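PDB 4DM5: osmotically inducible lipoprotein OsmE from Pseudomonas aeruginosa PAO1, which is of unknown function but is a putative osmotically inducible lipoprotein of the BamE family, probably acting at the outer membrane. Local coordinates for residues A[29-32]-A[33-37]. Residues are numbered along the deposited sequence; the frame is centred on the assembly and turned at random.
Sequences SQQE and VLRIG
Gln31 and Arg35, one helical turn apart, show how a short surface helix can tie its first turn to its second with side chains as well as backbone. Arg35 NH1 donates to Gln31 OE1 over 2.9 Å, meeting a lone pair in the plane of the amide carbonyl, although that oxygen lies 16° out of the guanidinium plane. The amide and guanidinium planes stand 75° apart. A bend at chi3 (-86°) folds the arginine back along the helix toward its N-terminal end, and this brings the guanidinium alongside Gln31, one turn earlier: Gln31 O sits over the centre of one face, 3.6 Å from the plane, while NH2 comes within 3.5 Å of Gln31 CB. A water at the guanidinium edge accepts from Arg35 NH2 at 2.9 Å and gives a weak bond to Gln31 OE1, closing a small ring. Gln31 O meanwhile accepts from Arg35 N.

Round the helix, Glu32 and Ile36 make an aliphatic contact, CG to CD1 at 3.8 Å. With CG of Glu32 anti to its backbone nitrogen, the stem of the acid runs toward the later turn and meets the isoleucine obliquely. Val33 points its CG2 branch at Ser29 O, 3.5 Å off; this buried residue also packs on Asn54 and Tyr56 of strand 52-60 and Phe71 of strand 63-71. Ser29 accepts Val33 N through its carbonyl and Glu32 N through OG (3.2 Å). The whole is an N-capped, amphipathic alpha-helix with an i to i+4 Gln-Arg side-chain hydrogen bond, laid against the antiparallel sheet of a BamE-type domain.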
loop_
_atom_site.group_PDB
_atom_site.type_symbol
_atom_site.label_atom_id
_atom_site.label_comp_id
_atom_site.label_asym_id
_atom_site.label_seq_id
_atom_site.Cartn_x
_atom_site.Cartn_y
_atom_site.Cartn_z
ATOM N N SER A 29 3.248 10.828 5.979
ATOM C CA SER A 29 2.957 10.269 7.263
ATOM C C SER A 29 1.790 9.296 7.233
ATOM O O SER A 29 1.008 9.257 6.300
ATOM C CB SER A 29 2.561 11.375 8.287
ATOM O OG SER A 29 1.340 11.908 7.920
ATOM N N GLN A 30 1.821 8.413 8.230
ATOM C CA GLN A 30 0.724 7.472 8.386
ATOM C C GLN A 30 -0.639 8.098 8.459
ATOM O O GLN A 30 -1.647 7.682 7.820
ATOM C CB GLN A 30 0.998 6.611 9.639
ATOM C CG GLN A 30 2.125 5.568 9.427
ATOM C CD GLN A 30 2.649 4.957 10.720
ATOM O OE1 GLN A 30 3.241 5.613 11.571
ATOM N NE2 GLN A 30 2.413 3.674 10.868
ATOM N N GLN A 31 -0.749 9.261 9.150
ATOM C CA GLN A 31 -2.052 9.868 9.224
ATOM C C GLN A 31 -2.554 10.470 7.907
ATOM O O GLN A 31 -3.699 10.416 7.582
ATOM C CB GLN A 31 -1.987 11.003 10.318
ATOM C CG GLN A 31 -2.251 10.547 11.711
ATOM C CD GLN A 31 -2.344 11.719 12.613
ATOM O OE1 GLN A 31 -3.134 12.655 12.368
ATOM N NE2 GLN A 31 -1.537 11.717 13.638
ATOM N N GLU A 32 -1.654 10.988 7.077
ATOM C CA GLU A 32 -2.054 11.505 5.788
ATOM C C GLU A 32 -2.510 10.362 4.842
ATOM O O GLU A 32 -3.529 10.435 4.180
ATOM C CB GLU A 32 -0.902 12.217 5.166
ATOM C CG GLU A 32 -1.438 12.892 3.916
ATOM C CD GLU A 32 -0.789 14.194 3.548
ATOM O OE1 GLU A 32 0.423 14.456 3.830
ATOM O OE2 GLU A 32 -1.548 14.959 2.887
ATOM N N VAL A 33 -1.781 9.229 4.919
ATOM C CA VAL A 33 -2.255 8.147 4.130
ATOM C C VAL A 33 -3.636 7.666 4.594
ATOM O O VAL A 33 -4.466 7.336 3.736
ATOM C CB VAL A 33 -1.246 7.000 4.194
ATOM C CG1 VAL A 33 -1.791 5.695 3.562
ATOM C CG2 VAL A 33 0.060 7.418 3.513
ATOM N N LEU A 34 -3.886 7.610 5.918
ATOM C CA LEU A 34 -5.219 7.213 6.370
ATOM C C LEU A 34 -6.370 8.135 5.833
ATOM O O LEU A 34 -7.475 7.709 5.397
ATOM C CB LEU A 34 -5.260 7.148 7.949
ATOM C CG LEU A 34 -4.373 6.058 8.497
ATOM C CD1 LEU A 34 -4.182 6.079 10.023
ATOM C CD2 LEU A 34 -4.990 4.717 7.988
ATOM N N ARG A 35 -6.075 9.435 5.827
ATOM C CA ARG A 35 -7.022 10.388 5.265
ATOM C C ARG A 35 -7.318 10.256 3.792
ATOM O O ARG A 35 -8.454 10.265 3.345
ATOM C CB ARG A 35 -6.502 11.813 5.542
ATOM C CG ARG A 35 -6.597 12.112 7.067
ATOM C CD ARG A 35 -6.369 13.531 7.609
ATOM N NE ARG A 35 -4.988 13.815 7.856
ATOM C CZ ARG A 35 -4.293 13.811 8.966
ATOM N NH1 ARG A 35 -4.817 13.507 10.178
ATOM N NH2 ARG A 35 -2.978 14.037 8.816
ATOM N N ILE A 36 -6.252 9.939 3.028
ATOM C CA ILE A 36 -6.392 9.840 1.601
ATOM C C ILE A 36 -7.082 8.604 1.203
ATOM O O ILE A 36 -7.933 8.589 0.267
ATOM C CB ILE A 36 -4.964 9.765 0.984
ATOM C CG1 ILE A 36 -4.265 11.180 0.989
ATOM C CG2 ILE A 36 -5.046 9.275 -0.488
ATOM C CD1 ILE A 36 -2.747 11.146 0.758
ATOM N N GLY A 37 -6.694 7.509 1.854
ATOM C CA GLY A 37 -7.101 6.147 1.383
ATOM C C GLY A 37 -8.230 5.496 2.149
ATOM O O GLY A 37 -8.761 4.446 1.782
HETATM O O HOH W 1 -1.601 14.455 11.313
#